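Local atomic coordinates of probable transcriptional regulator (Rhodococcus jostii, PDB entry 3HIM), a protein that probably binds regulatory DNA through an N-terminal helix-turn-helix domain and controls transcription as a regulator of the TetR family. Residues E61-H72 and L118-I129; A89-Y100 and T136-G147. All coordinates share one frame; numbering follows the deposited sequence.

Contact 1 of 2, residues E61-H72 and L118-I129; sequences ESLLYAISLEGH and LRSLSPEHFAII
Tyr65 and His125 lie flat on one another in an offset stack, ring centroids 3.6 Å apart and planes only 4° from parallel, with His125 CD2 over the middle of the tyrosine ring. Glu61 fixes the rotation of the imidazole from its edge. The bend of its chain at chi2 (-84°) brings the carboxylate to the ring's edge, where it lies nearly coplanar with the imidazole, and OE2 takes a very short, straight hydrogen bond from His125 ND1, 2.5 Å long. The same OE2 accepts from the backbone, Ser122 N at 2.8 Å, this time from above the carboxylate plane. Two donors thus grip one oxygen just where helix 123-149 begins, and Ser122 OG caps that helix by accepting from His125 N. The negative charge beside ND1 would probably help the imidazole hold a second proton.

Inward from the stack the packing is tight and mostly apolar. Leu121 CD2 meets Leu64 CD2 at 3.7 Å, the two side chains crossing at about a right angle. Ile129 is a knob in the hole formed by Tyr65, Ser68, Leu69 and His72; its CG2 sits over the centre of the His72 ring, a CH-pi contact 3.6 Å from the centroid. On the outer side exposed Ile128 makes fewer contacts: its CD1 comes to 3.3 Å from Tyr65 OH, but CG2 is 4.1 Å from Leu69 CD1. Were Tyr65 replaced by alanine, the His125 ring would probably lose its stacking partner and a gap would open beside Ile128 and Ile129.

The two helix segments run almost parallel, 9° apart, joining helix 60-82, which follows the predicted helix-turn-helix, to the C-terminal domain, an interdomain junction characteristic of TetR-family regulators.

Contact 2 of 2, residues A89-Y100 and T136-G147; sequences APDRLMSTVTAY and TTKVFTRIIEAG
Within the all-helical C-terminal domain of the TetR fold, helices 89-106 and 123-149 pack antiparallel, the segments crossing at -157° with axes 8.9 Å apart, and two knobs-into-holes fill the seam. The first knob is Phe140, which enters the hole made by Leu93, Thr96, Val97 and Tyr100. Its edge is aimed at the face of Tyr100, a T-shaped pair with ring planes at 75°, and CE2 stands over the middle of the tyrosine ring. Near the plane of the phenylalanine ring lie Leu93 CD1 and Tyr100 CB, the latter 3.7 Å from Phe140 CZ.

Ile143 is the second knob, among Ala89, Arg92, Leu93 and Thr96. Its branches divide the work: CG2 packs on Leu93 CB at 3.8 Å, CD1 meets Thr96 CG2 tip to tip at 3.6 Å, and CG1 lies against the guanidinium end of Arg92. With chi1 at 53°, Thr96 holds OG1 back over its own helix, where the hydroxyl donates to Arg92 O at 2.9 Å; that carbonyl also takes Thr96 N, from the opposite face. This buried hydroxyl is therefore satisfied without a partner on the other helix, and no hydrogen bond joins the two segments. Arg92 also brings NH1 to 3.7 Å from Ala146 CB, while its NE makes a salt bridge to Asp83.

At the far end the backbones close up, Ala89 CB lying 3.3 Å from Gly147 CA, tighter than usual van der Waals contact; the absence of a side chain on Gly147 lets them come this near.

Around this pair, Tyr100 donates its hydroxyl to Thr166 O of helix 158-175 and also touches helix 60-82 at Val75 and Ile79, while Leu196 of helix 184-198 packs on Leu93.

Overall arrangement
Helix 123-149 is common to both contacts: its start meets helix 60-82 in contact 1, and a later part meets helix 89-106, which follows helix 60-82 in the chain, in contact 2. Their centres are 26 Å apart, on opposite sides of the chain's centre. Contact 1 is partly buried and joins the helix after the predicted DNA-binding motif to the C-terminal domain; it mixes a carboxylate, an imidazole and a helix cap with apolar packing. Contact 2 is buried within the C-terminal domain and depends on shape, with no hydrogen bond between its segments. The directions differ too: nearly parallel in contact 1, antiparallel in contact 2.

Contact 1 of 2, residues E61-H72 and L118-I129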
loop_
_atom_site.group_PDB
_atom_site.type_symbol
_atom_site.label_atom_id
_atom_site.label_comp_id
_atom_site.label_asym_id
_atom_site.label_seq_id
_atom_site.Cartn_x
_atom_site.Cartn_y
_atom_site.Cartn_z
ATOM N N GLU B 61 7.287 18.896 -11.961
ATOM C CA GLU B 61 7.982 18.159 -10.914
ATOM C C GLU B 61 8.021 18.952 -9.621
ATOM O O GLU B 61 7.974 18.367 -8.539
ATOM C CB GLU B 61 9.400 17.771 -11.356
ATOM C CG GLU B 61 10.138 16.864 -10.350
ATOM C CD GLU B 61 10.824 17.640 -9.230
ATOM O OE1 GLU B 61 10.972 18.879 -9.342
ATOM O OE2 GLU B 61 11.229 17.016 -8.221
ATOM N N SER B 62 8.098 20.281 -9.754
ATOM C CA SER B 62 8.119 21.172 -8.607
ATOM C C SER B 62 6.796 21.052 -7.869
ATOM O O SER B 62 6.760 21.106 -6.641
ATOM C CB SER B 62 8.365 22.626 -9.036
ATOM O OG SER B 62 7.191 23.232 -9.559
ATOM N N LEU B 63 5.721 20.871 -8.631
ATOM C CA LEU B 63 4.375 20.803 -8.089
ATOM C C LEU B 63 4.145 19.455 -7.398
ATOM O O LEU B 63 3.506 19.392 -6.327
ATOM C CB LEU B 63 3.355 21.032 -9.207
ATOM C CG LEU B 63 1.859 20.844 -8.896
ATOM C CD1 LEU B 63 1.407 21.665 -7.690
ATOM C CD2 LEU B 63 1.038 21.198 -10.129
ATOM N N LEU B 64 4.663 18.384 -8.010
ATOM C CA LEU B 64 4.617 17.066 -7.392
ATOM C C LEU B 64 5.406 17.059 -6.066
ATOM O O LEU B 64 4.934 16.531 -5.049
ATOM C CB LEU B 64 5.166 15.996 -8.346
ATOM C CG LEU B 64 5.370 14.616 -7.708
ATOM C CD1 LEU B 64 4.005 13.964 -7.459
ATOM C CD2 LEU B 64 6.259 13.738 -8.588
ATOM N N TYR B 65 6.606 17.649 -6.093
ATOM C CA TYR B 65 7.437 17.767 -4.908
ATOM C C TYR B 65 6.701 18.523 -3.817
ATOM O O TYR B 65 6.681 18.069 -2.668
ATOM C CB TYR B 65 8.763 18.445 -5.234
ATOM C CG TYR B 65 9.575 18.795 -3.994
ATOM C CD1 TYR B 65 9.993 17.797 -3.102
ATOM C CD2 TYR B 65 9.900 20.128 -3.703
ATOM C CE1 TYR B 65 10.724 18.109 -1.951
ATOM C CE2 TYR B 65 10.642 20.457 -2.559
ATOM C CZ TYR B 65 11.046 19.433 -1.694
ATOM O OH TYR B 65 11.762 19.730 -0.574
ATOM N N ALA B 66 6.080 19.658 -4.161
ATOM C CA ALA B 66 5.282 20.379 -3.167
ATOM C C ALA B 66 4.198 19.476 -2.561
ATOM O O ALA B 66 4.046 19.425 -1.354
ATOM C CB ALA B 66 4.664 21.663 -3.750
ATOM N N ILE B 67 3.463 18.761 -3.397
ATOM C CA ILE B 67 2.408 17.853 -2.922
ATOM C C ILE B 67 3.000 16.786 -1.985
ATOM O O ILE B 67 2.491 16.540 -0.910
ATOM C CB ILE B 67 1.635 17.224 -4.123
ATOM C CG1 ILE B 67 0.805 18.294 -4.841
ATOM C CG2 ILE B 67 0.729 16.066 -3.691
ATOM C CD1 ILE B 67 0.320 17.892 -6.223
ATOM N N SER B 68 4.117 16.196 -2.388
ATOM C CA SER B 68 4.701 15.085 -1.660
ATOM C C SER B 68 5.312 15.553 -0.319
ATOM O O SER B 68 5.181 14.887 0.716
ATOM C CB SER B 68 5.740 14.388 -2.543
ATOM O OG SER B 68 6.261 13.250 -1.888
ATOM N N LEU B 69 5.959 16.705 -0.345
ATOM C CA LEU B 69 6.514 17.318 0.859
ATOM C C LEU B 69 5.410 17.630 1.863
ATOM O O LEU B 69 5.494 17.273 3.048
ATOM C CB LEU B 69 7.251 18.604 0.475
ATOM C CG LEU B 69 7.902 19.443 1.565
ATOM C CD1 LEU B 69 9.092 18.692 2.200
ATOM C CD2 LEU B 69 8.354 20.778 0.951
ATOM N N GLU B 70 4.366 18.287 1.363
ATOM C CA GLU B 70 3.234 18.689 2.178
ATOM C C GLU B 70 2.701 17.454 2.880
ATOM O O GLU B 70 2.597 17.438 4.106
ATOM C CB GLU B 70 2.165 19.330 1.291
ATOM C CG GLU B 70 0.826 19.676 1.961
ATOM C CD GLU B 70 -0.044 20.593 1.084
ATOM O OE1 GLU B 70 -0.305 20.280 -0.108
ATOM O OE2 GLU B 70 -0.468 21.640 1.596
ATOM N N GLY B 71 2.396 16.420 2.091
ATOM C CA GLY B 71 1.849 15.147 2.591
ATOM C C GLY B 71 2.758 14.447 3.584
ATOM O O GLY B 71 2.316 14.061 4.662
ATOM N N HIS B 72 4.034 14.296 3.231
ATOM C CA HIS B 72 5.010 13.664 4.122
ATOM C C HIS B 72 5.210 14.411 5.442
ATOM O O HIS B 72 5.209 13.793 6.501
ATOM C CB HIS B 72 6.338 13.413 3.400
ATOM C CG HIS B 72 6.258 12.298 2.395
ATOM N ND1 HIS B 72 6.519 10.985 2.719
ATOM C CD2 HIS B 72 5.906 12.298 1.089
ATOM C CE1 HIS B 72 6.350 10.225 1.650
ATOM N NE2 HIS B 72 5.975 10.997 0.648
ATOM N N LEU B 118 7.071 8.886 -6.606
ATOM C CA LEU B 118 8.404 9.230 -6.080
ATOM C C LEU B 118 9.507 9.112 -7.115
ATOM O O LEU B 118 10.496 9.856 -7.065
ATOM C CB LEU B 118 8.772 8.363 -4.884
ATOM C CG LEU B 118 7.978 8.615 -3.604
ATOM C CD1 LEU B 118 8.122 7.407 -2.681
ATOM C CD2 LEU B 118 8.425 9.906 -2.917
ATOM N N ARG B 119 9.309 8.182 -8.038
ATOM C CA ARG B 119 10.205 7.943 -9.165
ATOM C C ARG B 119 10.332 9.181 -10.046
ATOM O O ARG B 119 11.291 9.293 -10.815
ATOM C CB ARG B 119 9.686 6.776 -10.021
ATOM C CG ARG B 119 8.360 7.097 -10.713
ATOM C CD ARG B 119 7.802 5.967 -11.559
ATOM N NE ARG B 119 6.399 6.246 -11.853
ATOM C CZ ARG B 119 5.391 5.423 -11.605
ATOM N NH1 ARG B 119 5.606 4.221 -11.093
ATOM N NH2 ARG B 119 4.158 5.795 -11.896
ATOM N N SER B 120 9.357 10.086 -9.949
ATOM C CA SER B 120 9.348 11.292 -10.771
ATOM C C SER B 120 10.048 12.478 -10.109
ATOM O O SER B 120 10.208 13.519 -10.732
ATOM C CB SER B 120 7.917 11.684 -11.133
ATOM O OG SER B 120 7.383 10.820 -12.109
ATOM N N LEU B 121 10.474 12.330 -8.860
ATOM C CA LEU B 121 11.086 13.443 -8.136
ATOM C C LEU B 121 12.528 13.623 -8.566
ATOM O O LEU B 121 13.222 12.651 -8.822
ATOM C CB LEU B 121 11.014 13.212 -6.626
ATOM C CG LEU B 121 9.625 13.212 -5.959
ATOM C CD1 LEU B 121 9.751 12.926 -4.466
ATOM C CD2 LEU B 121 8.903 14.531 -6.166
ATOM N N SER B 122 12.975 14.868 -8.658
ATOM C CA SER B 122 14.407 15.159 -8.838
ATOM C C SER B 122 15.226 14.499 -7.706
ATOM O O SER B 122 14.662 14.119 -6.668
ATOM C CB SER B 122 14.646 16.669 -8.818
ATOM O OG SER B 122 14.625 17.158 -7.479
ATOM N N PRO B 123 16.544 14.336 -7.916
ATOM C CA PRO B 123 17.426 13.776 -6.896
ATOM C C PRO B 123 17.368 14.524 -5.557
ATOM O O PRO B 123 17.191 13.882 -4.520
ATOM C CB PRO B 123 18.816 13.901 -7.530
ATOM C CG PRO B 123 18.526 13.746 -9.011
ATOM C CD PRO B 123 17.235 14.498 -9.211
ATOM N N GLU B 124 17.479 15.851 -5.575
ATOM C CA GLU B 124 17.437 16.626 -4.336
ATOM C C GLU B 124 16.095 16.458 -3.639
ATOM O O GLU B 124 16.029 16.343 -2.409
ATOM C CB GLU B 124 17.717 18.107 -4.581
ATOM N N HIS B 125 15.023 16.442 -4.427
ATOM C CA HIS B 125 13.685 16.311 -3.857
ATOM C C HIS B 125 13.456 14.903 -3.323
ATOM O O HIS B 125 12.863 14.725 -2.236
ATOM C CB HIS B 125 12.615 16.671 -4.867
ATOM C CG HIS B 125 12.613 18.116 -5.277
ATOM N ND1 HIS B 125 12.067 18.539 -6.472
ATOM C CD2 HIS B 125 13.091 19.227 -4.664
ATOM C CE1 HIS B 125 12.192 19.853 -6.571
ATOM N NE2 HIS B 125 12.821 20.295 -5.493
ATOM N N PHE B 126 13.930 13.900 -4.063
ATOM C CA PHE B 126 13.838 12.525 -3.561
ATOM C C PHE B 126 14.559 12.342 -2.221
ATOM O O PHE B 126 14.004 11.720 -1.315
ATOM C CB PHE B 126 14.353 11.494 -4.576
ATOM C CG PHE B 126 14.139 10.077 -4.135
ATOM C CD1 PHE B 126 12.890 9.476 -4.279
ATOM C CD2 PHE B 126 15.166 9.351 -3.550
ATOM C CE1 PHE B 126 12.673 8.152 -3.868
ATOM C CE2 PHE B 126 14.959 8.003 -3.139
ATOM C CZ PHE B 126 13.725 7.413 -3.299
ATOM N N ALA B 127 15.774 12.888 -2.089
ATOM C CA ALA B 127 16.533 12.743 -0.834
ATOM C C ALA B 127 15.810 13.405 0.345
ATOM O O ALA B 127 15.891 12.920 1.463
ATOM C CB ALA B 127 17.933 13.296 -0.962
ATOM N N ILE B 128 15.096 14.502 0.101
ATOM C CA ILE B 128 14.400 15.185 1.195
ATOM C C ILE B 128 13.182 14.378 1.663
ATOM O O ILE B 128 12.923 14.250 2.864
ATOM C CB ILE B 128 13.972 16.603 0.780
ATOM C CG1 ILE B 128 15.196 17.526 0.664
ATOM C CG2 ILE B 128 12.922 17.190 1.747
ATOM C CD1 ILE B 128 14.885 18.814 -0.180
ATOM N N ILE B 129 12.446 13.833 0.701
ATOM C CA ILE B 129 11.263 13.042 1.000
ATOM C C ILE B 129 11.650 11.758 1.739
ATOM O O ILE B 129 11.001 11.378 2.715
ATOM C CB ILE B 129 10.455 12.728 -0.289
ATOM C CG1 ILE B 129 9.893 14.031 -0.899
ATOM C CG2 ILE B 129 9.355 11.699 -0.012
ATOM C CD1 ILE B 129 8.937 14.888 0.009
#

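Contact 2 of 2, residues A89-Y100 and T136-G147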
loop_
_atom_site.group_PDB
_atom_site.type_symbol
_atom_site.label_atom_id
_atom_site.label_comp_id
_atom_site.label_asym_id
_atom_site.label_seq_id
_atom_site.Cartn_x
_atom_site.Cartn_y
_atom_site.Cartn_z
ATOM N N ALA B 89 4.477 3.711 27.207
ATOM C CA ALA B 89 4.694 3.291 25.831
ATOM C C ALA B 89 3.455 2.709 25.126
ATOM O O ALA B 89 3.188 3.087 23.978
ATOM C CB ALA B 89 5.867 2.326 25.760
ATOM N N PRO B 90 2.680 1.810 25.798
ATOM C CA PRO B 90 1.513 1.273 25.077
ATOM C C PRO B 90 0.510 2.341 24.650
ATOM O O PRO B 90 -0.045 2.240 23.550
ATOM C CB PRO B 90 0.893 0.303 26.073
ATOM C CG PRO B 90 2.023 -0.064 26.996
ATOM C CD PRO B 90 2.805 1.196 27.135
ATOM N N ASP B 91 0.315 3.356 25.507
ATOM C CA ASP B 91 -0.586 4.497 25.256
ATOM C C ASP B 91 -0.042 5.386 24.140
ATOM O O ASP B 91 -0.808 5.954 23.371
ATOM C CB ASP B 91 -0.725 5.380 26.510
ATOM C CG ASP B 91 -1.364 4.661 27.678
ATOM O OD1 ASP B 91 -2.540 4.270 27.590
ATOM O OD2 ASP B 91 -0.674 4.491 28.696
ATOM N N ARG B 92 1.280 5.557 24.118
ATOM C CA ARG B 92 1.980 6.258 23.031
ATOM C C ARG B 92 1.745 5.556 21.682
ATOM O O ARG B 92 1.518 6.208 20.660
ATOM C CB ARG B 92 3.483 6.337 23.324
ATOM C CG ARG B 92 3.836 7.192 24.566
ATOM C CD ARG B 92 5.313 7.183 24.917
ATOM N NE ARG B 92 6.124 7.753 23.839
ATOM C CZ ARG B 92 7.457 7.832 23.840
ATOM N NH1 ARG B 92 8.159 7.372 24.865
ATOM N NH2 ARG B 92 8.095 8.335 22.787
ATOM N N LEU B 93 1.811 4.229 21.696
ATOM C CA LEU B 93 1.593 3.432 20.505
ATOM C C LEU B 93 0.141 3.482 20.037
ATOM O O LEU B 93 -0.109 3.637 18.854
ATOM C CB LEU B 93 2.059 1.979 20.728
ATOM C CG LEU B 93 2.157 1.156 19.436
ATOM C CD1 LEU B 93 3.270 1.709 18.519
ATOM C CD2 LEU B 93 2.345 -0.329 19.749
ATOM N N MET B 94 -0.813 3.362 20.961
ATOM C CA MET B 94 -2.210 3.551 20.602
ATOM C C MET B 94 -2.402 4.907 19.912
ATOM O O MET B 94 -3.092 5.014 18.895
ATOM C CB MET B 94 -3.120 3.452 21.834
ATOM C CG MET B 94 -3.195 2.052 22.487
ATOM S SD MET B 94 -4.059 1.989 24.095
ATOM C CE MET B 94 -5.406 3.139 23.820
ATOM N N SER B 95 -1.778 5.940 20.461
ATOM C CA SER B 95 -2.064 7.311 20.041
ATOM C C SER B 95 -1.499 7.614 18.658
ATOM O O SER B 95 -2.177 8.195 17.787
ATOM C CB SER B 95 -1.484 8.304 21.068
ATOM O OG SER B 95 -1.830 9.631 20.729
ATOM N N THR B 96 -0.246 7.221 18.471
ATOM C CA THR B 96 0.426 7.471 17.210
ATOM C C THR B 96 -0.142 6.599 16.095
ATOM O O THR B 96 -0.290 7.094 14.976
ATOM C CB THR B 96 1.921 7.239 17.305
ATOM O OG1 THR B 96 2.152 5.926 17.838
ATOM C CG2 THR B 96 2.575 8.313 18.190
ATOM N N VAL B 97 -0.436 5.314 16.392
ATOM C CA VAL B 97 -1.084 4.432 15.402
ATOM C C VAL B 97 -2.464 4.988 14.989
ATOM O O VAL B 97 -2.751 5.107 13.787
ATOM C CB VAL B 97 -1.189 2.927 15.862
ATOM C CG1 VAL B 97 -2.032 2.114 14.871
ATOM C CG2 VAL B 97 0.202 2.297 15.976
ATOM N N THR B 98 -3.289 5.355 15.973
ATOM C CA THR B 98 -4.554 6.042 15.690
ATOM C C THR B 98 -4.390 7.251 14.734
ATOM O O THR B 98 -5.061 7.317 13.695
ATOM C CB THR B 98 -5.256 6.529 16.980
ATOM O OG1 THR B 98 -5.485 5.401 17.823
ATOM C CG2 THR B 98 -6.605 7.222 16.662
ATOM N N ALA B 99 -3.524 8.196 15.099
ATOM C CA ALA B 99 -3.245 9.372 14.250
ATOM C C ALA B 99 -2.697 8.980 12.889
ATOM O O ALA B 99 -3.069 9.543 11.868
ATOM C CB ALA B 99 -2.271 10.315 14.944
ATOM N N TYR B 100 -1.800 8.012 12.871
ATOM C CA TYR B 100 -1.202 7.583 11.615
ATOM C C TYR B 100 -2.238 6.988 10.664
ATOM O O TYR B 100 -2.326 7.406 9.504
ATOM C CB TYR B 100 -0.112 6.566 11.892
ATOM C CG TYR B 100 0.745 6.199 10.705
ATOM C CD1 TYR B 100 1.571 7.147 10.076
ATOM C CD2 TYR B 100 0.792 4.882 10.261
ATOM C CE1 TYR B 100 2.425 6.766 8.986
ATOM C CE2 TYR B 100 1.593 4.500 9.199
ATOM C CZ TYR B 100 2.410 5.437 8.568
ATOM O OH TYR B 100 3.194 5.003 7.537
ATOM N N THR B 136 9.489 9.436 9.989
ATOM C CA THR B 136 8.165 8.908 10.272
ATOM C C THR B 136 8.262 7.526 10.911
ATOM O O THR B 136 7.612 7.256 11.934
ATOM C CB THR B 136 7.305 8.885 8.977
ATOM O OG1 THR B 136 7.214 10.220 8.473
ATOM C CG2 THR B 136 5.906 8.404 9.249
ATOM N N THR B 137 9.097 6.658 10.336
ATOM C CA THR B 137 9.271 5.321 10.890
ATOM C C THR B 137 9.901 5.411 12.279
ATOM O O THR B 137 9.497 4.684 13.182
ATOM C CB THR B 137 10.156 4.429 9.977
ATOM O OG1 THR B 137 9.555 4.336 8.691
ATOM C CG2 THR B 137 10.296 3.006 10.540
ATOM N N LYS B 138 10.878 6.306 12.442
ATOM C CA LYS B 138 11.607 6.424 13.704
ATOM C C LYS B 138 10.699 6.800 14.906
ATOM O O LYS B 138 11.014 6.459 16.060
ATOM C CB LYS B 138 12.800 7.394 13.576
ATOM N N VAL B 139 9.576 7.477 14.625
ATOM C CA VAL B 139 8.593 7.809 15.673
ATOM C C VAL B 139 8.075 6.527 16.289
ATOM O O VAL B 139 7.914 6.422 17.513
ATOM C CB VAL B 139 7.398 8.654 15.152
ATOM C CG1 VAL B 139 6.324 8.828 16.259
ATOM C CG2 VAL B 139 7.880 10.016 14.645
ATOM N N PHE B 140 7.836 5.539 15.439
ATOM C CA PHE B 140 7.333 4.271 15.929
ATOM C C PHE B 140 8.449 3.468 16.590
ATOM O O PHE B 140 8.241 2.902 17.655
ATOM C CB PHE B 140 6.605 3.474 14.831
ATOM C CG PHE B 140 5.277 4.086 14.411
ATOM C CD1 PHE B 140 4.195 4.120 15.294
ATOM C CD2 PHE B 140 5.106 4.613 13.130
ATOM C CE1 PHE B 140 2.959 4.682 14.911
ATOM C CE2 PHE B 140 3.891 5.175 12.743
ATOM C CZ PHE B 140 2.809 5.212 13.632
ATOM N N THR B 141 9.638 3.442 15.991
ATOM C CA THR B 141 10.729 2.665 16.588
ATOM C C THR B 141 11.095 3.179 17.990
ATOM O O THR B 141 11.337 2.371 18.893
ATOM C CB THR B 141 11.992 2.532 15.656
ATOM O OG1 THR B 141 12.500 3.824 15.358
ATOM C CG2 THR B 141 11.640 1.888 14.352
ATOM N N ARG B 142 11.101 4.504 18.178
ATOM C CA ARG B 142 11.338 5.093 19.494
ATOM C C ARG B 142 10.312 4.583 20.523
ATOM O O ARG B 142 10.689 4.140 21.609
ATOM C CB ARG B 142 11.337 6.628 19.427
ATOM N N ILE B 143 9.031 4.603 20.158
ATOM C CA ILE B 143 7.967 4.167 21.063
ATOM C C ILE B 143 8.157 2.690 21.393
ATOM O O ILE B 143 8.100 2.311 22.560
ATOM C CB ILE B 143 6.549 4.443 20.489
ATOM C CG1 ILE B 143 6.252 5.944 20.558
ATOM C CG2 ILE B 143 5.448 3.641 21.246
ATOM C CD1 ILE B 143 5.291 6.423 19.488
ATOM N N ILE B 144 8.441 1.881 20.374
ATOM C CA ILE B 144 8.609 0.450 20.563
ATOM C C ILE B 144 9.819 0.166 21.464
ATOM O O ILE B 144 9.743 -0.676 22.380
ATOM C CB ILE B 144 8.653 -0.305 19.234
ATOM C CG1 ILE B 144 7.334 -0.108 18.476
ATOM C CG2 ILE B 144 8.885 -1.796 19.484
ATOM C CD1 ILE B 144 7.360 -0.632 17.024
ATOM N N GLU B 145 10.902 0.904 21.227
ATOM C CA GLU B 145 12.082 0.855 22.082
ATOM C C GLU B 145 11.741 1.252 23.513
ATOM O O GLU B 145 12.113 0.563 24.462
ATOM C CB GLU B 145 13.154 1.800 21.542
ATOM C CG GLU B 145 13.861 1.255 20.310
ATOM C CD GLU B 145 14.790 2.256 19.655
ATOM O OE1 GLU B 145 14.993 3.371 20.186
ATOM O OE2 GLU B 145 15.341 1.909 18.596
ATOM N N ALA B 146 11.021 2.363 23.669
ATOM C CA ALA B 146 10.649 2.822 24.999
ATOM C C ALA B 146 9.960 1.712 25.783
ATOM O O ALA B 146 10.289 1.479 26.932
ATOM C CB ALA B 146 9.762 4.040 24.907
ATOM N N GLY B 147 9.004 1.032 25.150
ATOM C CA GLY B 147 8.230 -0.045 25.790
ATOM C C GLY B 147 9.047 -1.279 26.125
ATOM O O GLY B 147 8.786 -1.968 27.130
#